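Local coordinates for Fe2OG dioxygenase domain-containing protein (Pseudomonas putida, PDB 4J25) that probably hydroxylates peptidyl-proline as an iron- and 2-oxoglutarate-dependent prolyl 4-hydroxylase, here holding manganese and N-oxalylglycine, at residues A[155-168]-A[210-224]. Residues are numbered along the deposited sequence; the frame is centred on the assembly and turned at random.
With OGA (N-oxalylglycine), chain J.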
# COMPACT_ATOMS: atom_id res chain seq x y z
N ARG A 155 10.07 7.15 -10.94
CA ARG A 155 9.00 8.14 -10.74
C ARG A 155 8.19 7.87 -9.48
O ARG A 155 7.45 8.73 -9.01
CB ARG A 155 8.04 8.15 -11.93
CG ARG A 155 8.63 8.72 -13.20
CD ARG A 155 7.80 8.33 -14.38
NE ARG A 155 6.43 8.84 -14.28
CZ ARG A 155 5.45 8.49 -15.10
NH1 ARG A 155 5.67 7.62 -16.08
NH2 ARG A 155 4.24 9.00 -14.95
N ARG A 156 8.33 6.66 -8.94
CA ARG A 156 7.62 6.28 -7.73
C ARG A 156 8.20 6.99 -6.53
O ARG A 156 9.39 6.89 -6.25
CB ARG A 156 7.63 4.76 -7.58
CG ARG A 156 7.14 4.10 -8.84
CD ARG A 156 6.97 2.62 -8.74
NE ARG A 156 8.19 1.93 -8.36
CZ ARG A 156 8.26 0.61 -8.14
NH1 ARG A 156 7.17 -0.14 -8.29
NH2 ARG A 156 9.40 0.05 -7.79
N MET A 157 7.35 7.75 -5.86
CA MET A 157 7.75 8.62 -4.77
C MET A 157 7.23 8.12 -3.42
O MET A 157 7.88 8.31 -2.40
CB MET A 157 7.21 10.03 -4.99
CG MET A 157 7.75 10.72 -6.23
SD MET A 157 9.57 10.78 -6.23
CE MET A 157 9.86 11.88 -4.86
N VAL A 158 6.04 7.53 -3.40
CA VAL A 158 5.44 7.08 -2.16
C VAL A 158 4.78 5.74 -2.40
O VAL A 158 4.07 5.58 -3.38
CB VAL A 158 4.35 8.06 -1.64
CG1 VAL A 158 3.74 7.53 -0.33
CG2 VAL A 158 4.90 9.49 -1.46
N SER A 159 5.01 4.80 -1.51
CA SER A 159 4.50 3.44 -1.64
C SER A 159 3.33 3.28 -0.70
O SER A 159 3.32 3.87 0.37
CB SER A 159 5.57 2.43 -1.25
OG SER A 159 6.74 2.63 -2.02
N ALA A 160 2.37 2.46 -1.08
CA ALA A 160 1.21 2.22 -0.25
C ALA A 160 0.74 0.79 -0.48
O ALA A 160 0.54 0.35 -1.62
CB ALA A 160 0.11 3.21 -0.56
N VAL A 161 0.59 0.06 0.62
CA VAL A 161 0.14 -1.32 0.59
C VAL A 161 -1.07 -1.45 1.50
O VAL A 161 -1.01 -1.06 2.67
CB VAL A 161 1.20 -2.28 1.14
CG1 VAL A 161 0.84 -3.72 0.78
CG2 VAL A 161 2.55 -1.93 0.62
N LEU A 162 -2.16 -2.00 0.96
CA LEU A 162 -3.34 -2.31 1.77
C LEU A 162 -3.41 -3.83 1.97
O LEU A 162 -3.34 -4.59 1.00
CB LEU A 162 -4.62 -1.79 1.10
CG LEU A 162 -5.92 -2.11 1.87
CD1 LEU A 162 -6.05 -1.30 3.14
CD2 LEU A 162 -7.13 -1.87 0.99
N TYR A 163 -3.50 -4.28 3.22
CA TYR A 163 -3.59 -5.72 3.47
C TYR A 163 -5.05 -6.17 3.60
O TYR A 163 -5.93 -5.39 3.93
CB TYR A 163 -2.73 -6.14 4.68
CG TYR A 163 -1.27 -5.79 4.46
CD1 TYR A 163 -0.50 -6.48 3.54
CD2 TYR A 163 -0.67 -4.73 5.13
CE1 TYR A 163 0.83 -6.15 3.31
CE2 TYR A 163 0.65 -4.40 4.91
CZ TYR A 163 1.39 -5.12 4.00
OH TYR A 163 2.70 -4.78 3.77
N LEU A 164 -5.29 -7.44 3.29
CA LEU A 164 -6.63 -7.94 3.01
C LEU A 164 -6.97 -9.23 3.75
O LEU A 164 -7.98 -9.86 3.46
CB LEU A 164 -6.75 -8.20 1.52
CG LEU A 164 -6.50 -7.00 0.61
CD1 LEU A 164 -6.55 -7.42 -0.84
CD2 LEU A 164 -7.51 -5.91 0.90
N ASN A 165 -6.14 -9.63 4.71
CA ASN A 165 -6.29 -10.97 5.28
C ASN A 165 -7.01 -11.01 6.61
O ASN A 165 -6.54 -10.46 7.61
CB ASN A 165 -4.92 -11.61 5.42
CG ASN A 165 -4.10 -11.48 4.17
OD1 ASN A 165 -4.38 -12.13 3.16
ND2 ASN A 165 -3.07 -10.64 4.23
N GLU A 166 -8.15 -11.68 6.61
CA GLU A 166 -8.95 -11.85 7.81
C GLU A 166 -8.32 -12.89 8.72
O GLU A 166 -7.77 -13.88 8.24
CB GLU A 166 -10.37 -12.28 7.43
CG GLU A 166 -11.08 -11.31 6.48
CD GLU A 166 -11.29 -9.95 7.10
OE1 GLU A 166 -11.50 -8.96 6.35
OE2 GLU A 166 -11.23 -9.87 8.35
N GLY A 167 -8.37 -12.64 10.02
CA GLY A 167 -7.99 -13.63 11.02
C GLY A 167 -6.52 -14.02 11.05
O GLY A 167 -6.19 -15.15 11.41
N TRP A 168 -5.65 -13.09 10.66
CA TRP A 168 -4.22 -13.35 10.63
C TRP A 168 -3.69 -13.51 12.05
O TRP A 168 -4.14 -12.82 12.96
CB TRP A 168 -3.47 -12.20 9.95
CG TRP A 168 -2.15 -12.63 9.42
CD1 TRP A 168 -0.95 -12.56 10.06
CD2 TRP A 168 -1.89 -13.23 8.15
NE1 TRP A 168 0.04 -13.07 9.26
CE2 TRP A 168 -0.52 -13.50 8.09
CE3 TRP A 168 -2.70 -13.58 7.06
CZ2 TRP A 168 0.08 -14.09 6.97
CZ3 TRP A 168 -2.10 -14.17 5.96
CH2 TRP A 168 -0.73 -14.41 5.92
N ALA A 210 5.14 -16.53 4.75
CA ALA A 210 3.95 -16.82 5.53
C ALA A 210 3.62 -18.29 5.42
O ALA A 210 4.08 -18.97 4.50
CB ALA A 210 2.77 -16.00 5.04
N GLY A 211 2.81 -18.78 6.35
CA GLY A 211 2.38 -20.16 6.32
C GLY A 211 1.04 -20.32 5.64
O GLY A 211 0.53 -21.43 5.54
N ARG A 212 0.46 -19.22 5.17
CA ARG A 212 -0.82 -19.27 4.48
C ARG A 212 -0.89 -18.17 3.43
O ARG A 212 -0.11 -17.23 3.47
CB ARG A 212 -1.99 -19.15 5.46
CG ARG A 212 -1.92 -17.91 6.34
CD ARG A 212 -3.18 -17.69 7.19
NE ARG A 212 -4.22 -16.94 6.47
CZ ARG A 212 -5.11 -16.13 7.05
NH1 ARG A 212 -6.01 -15.49 6.30
NH2 ARG A 212 -5.13 -15.96 8.36
N GLU A 213 -1.80 -18.30 2.47
CA GLU A 213 -1.90 -17.34 1.39
C GLU A 213 -1.98 -15.93 1.94
O GLU A 213 -2.77 -15.64 2.84
CB GLU A 213 -3.15 -17.59 0.55
CG GLU A 213 -3.14 -18.88 -0.21
CD GLU A 213 -4.45 -19.09 -0.93
OE1 GLU A 213 -5.15 -18.08 -1.19
OE2 GLU A 213 -4.78 -20.26 -1.22
N ARG A 214 -1.17 -15.04 1.40
CA ARG A 214 -1.12 -13.69 1.90
C ARG A 214 -1.56 -12.71 0.81
O ARG A 214 -0.94 -12.62 -0.22
CB ARG A 214 0.28 -13.37 2.38
CG ARG A 214 0.49 -12.00 2.94
CD ARG A 214 1.96 -11.73 2.82
NE ARG A 214 2.46 -10.60 3.57
CZ ARG A 214 2.72 -9.39 3.07
NH1 ARG A 214 2.46 -9.10 1.79
NH2 ARG A 214 3.22 -8.46 3.85
N LEU A 215 -2.63 -11.98 1.09
CA LEU A 215 -3.25 -11.09 0.13
C LEU A 215 -2.98 -9.62 0.42
O LEU A 215 -3.09 -9.18 1.56
CB LEU A 215 -4.76 -11.30 0.14
CG LEU A 215 -5.31 -12.68 -0.15
CD1 LEU A 215 -6.82 -12.56 -0.31
CD2 LEU A 215 -4.71 -13.28 -1.37
N SER A 216 -2.67 -8.86 -0.63
CA SER A 216 -2.46 -7.41 -0.49
C SER A 216 -2.81 -6.64 -1.77
O SER A 216 -3.01 -7.22 -2.83
CB SER A 216 -1.01 -7.12 -0.15
OG SER A 216 -0.18 -7.66 -1.15
N LEU A 217 -2.91 -5.32 -1.63
CA LEU A 217 -3.11 -4.42 -2.76
C LEU A 217 -1.97 -3.41 -2.64
O LEU A 217 -1.92 -2.61 -1.71
CB LEU A 217 -4.49 -3.77 -2.64
CG LEU A 217 -5.01 -2.85 -3.74
CD1 LEU A 217 -4.88 -3.49 -5.10
CD2 LEU A 217 -6.46 -2.50 -3.46
N THR A 218 -1.04 -3.50 -3.58
CA THR A 218 0.19 -2.74 -3.52
C THR A 218 0.23 -1.68 -4.63
O THR A 218 -0.24 -1.92 -5.74
CB THR A 218 1.40 -3.68 -3.62
OG1 THR A 218 2.61 -2.96 -3.36
CG2 THR A 218 1.47 -4.33 -5.00
N GLY A 219 0.77 -0.51 -4.32
CA GLY A 219 0.76 0.59 -5.26
C GLY A 219 1.80 1.66 -4.99
O GLY A 219 2.51 1.62 -3.98
N TRP A 220 1.83 2.65 -5.88
CA TRP A 220 2.80 3.75 -5.82
C TRP A 220 2.20 5.01 -6.38
O TRP A 220 1.52 4.97 -7.42
CB TRP A 220 4.07 3.40 -6.60
CG TRP A 220 4.69 2.18 -6.06
CD1 TRP A 220 5.58 2.10 -5.03
CD2 TRP A 220 4.43 0.84 -6.47
NE1 TRP A 220 5.89 0.79 -4.78
CE2 TRP A 220 5.18 -0.01 -5.65
CE3 TRP A 220 3.60 0.27 -7.45
CZ2 TRP A 220 5.16 -1.38 -5.78
CZ3 TRP A 220 3.58 -1.09 -7.58
CH2 TRP A 220 4.35 -1.91 -6.76
N PHE A 221 2.40 6.10 -5.65
CA PHE A 221 2.12 7.43 -6.17
C PHE A 221 3.34 7.88 -6.94
O PHE A 221 4.48 7.75 -6.45
CB PHE A 221 1.85 8.41 -5.03
CG PHE A 221 0.65 8.09 -4.20
CD1 PHE A 221 -0.61 8.52 -4.60
CD2 PHE A 221 0.77 7.40 -3.00
CE1 PHE A 221 -1.74 8.23 -3.84
CE2 PHE A 221 -0.35 7.11 -2.25
CZ PHE A 221 -1.60 7.53 -2.66
N ARG A 222 3.12 8.46 -8.12
CA ARG A 222 4.20 8.81 -9.02
C ARG A 222 4.20 10.27 -9.44
O ARG A 222 3.16 10.90 -9.48
CB ARG A 222 4.12 7.97 -10.29
CG ARG A 222 4.01 6.49 -10.05
CD ARG A 222 4.10 5.72 -11.35
NE ARG A 222 2.98 6.05 -12.23
CZ ARG A 222 2.87 5.64 -13.49
NH1 ARG A 222 3.80 4.88 -14.04
NH2 ARG A 222 1.80 6.00 -14.19
N ARG A 223 5.39 10.79 -9.72
CA ARG A 223 5.58 12.06 -10.42
C ARG A 223 5.64 11.80 -11.91
O ARG A 223 5.86 10.67 -12.35
CB ARG A 223 6.92 12.70 -10.06
CG ARG A 223 7.07 13.15 -8.64
CD ARG A 223 8.49 13.69 -8.39
NE ARG A 223 8.83 14.76 -9.32
CZ ARG A 223 8.56 16.05 -9.12
NH1 ARG A 223 7.97 16.44 -8.00
NH2 ARG A 223 8.90 16.95 -10.04
N ARG A 224 5.53 12.88 -12.69
CA ARG A 224 5.69 12.80 -14.13
C ARG A 224 7.07 12.26 -14.52
O ARG A 224 7.17 11.35 -15.35
CB ARG A 224 5.44 14.19 -14.73
CG ARG A 224 5.74 14.33 -16.22
CD ARG A 224 5.36 15.74 -16.69
NE ARG A 224 5.89 16.77 -15.79
CZ ARG A 224 7.11 17.29 -15.87
NH1 ARG A 224 7.94 16.92 -16.83
NH2 ARG A 224 7.49 18.21 -14.99
C1 OGA J . 6.29 -4.54 -3.15
C2 OGA J . 6.34 -4.84 -1.68
C4 OGA J . 5.24 -5.63 0.39
C5 OGA J . 3.96 -6.17 0.92
O1 OGA J . 5.32 -5.01 -3.81
O2 OGA J . 7.21 -3.83 -3.70
O2' OGA J . 7.36 -4.62 -1.05
O3 OGA J . 3.65 -5.97 2.12
N1 OGA J . 5.17 -5.37 -1.01
O4 OGA J . 3.18 -6.83 0.18
O HOH W 1 -2.11 0.14 -2.43
O HOH W 2 -6.36 -13.94 3.28
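Arg155 NE points straight at Arg223 O (2.7 Å, 177° at the hydrogen), in the guanidinium plane, while Arg155 O accepts a hydrogen bond from Arg223 N. These bonds close one end of an antiparallel strand pair, 156-163 with 214-222, in the double-stranded beta-helix (jellyroll) core. The Arg155 guanidinium also stacks on that of Arg222 (centres 4.2 Å apart); salt bridges from Arg155 to Glu128 and Arg222 to Asp129 probably ease the like charges. An alanine in place of Arg155 would probably leave Arg223 O without its side-chain donor and Arg222 without its stacking partner. A classic beta bulge follows: Phe221 O accepts Met157 N-H and, weakly, Val158 N-H. At the far end Asn165 OD1 accepts Leu215 N-H on a lone pair (2.7 Å), and Arg212 NH1 reaches Glu166 O (3.1 Å) with Trp168 CE3 over its guanidinium centre.

Val161, Tyr163, Ser216, Thr218 and Trp220 line the N-oxalylglycine pocket, where extended Arg214 (CG anti to the backbone N, chi1 -180°) hydrogen-bonds OGA O4 through NH1 (2.9 Å) and Gly174 O through NE. On the other face Val158 CB meets Phe221 CD2 (3.9 Å); Phe221 also packs on helix 103-123. Arg156, whose NH2 hydrogen-bonds Asp148 O, makes a cation-pi contact with Trp220, NH1 lying over the ring 3.3 Å from CE2.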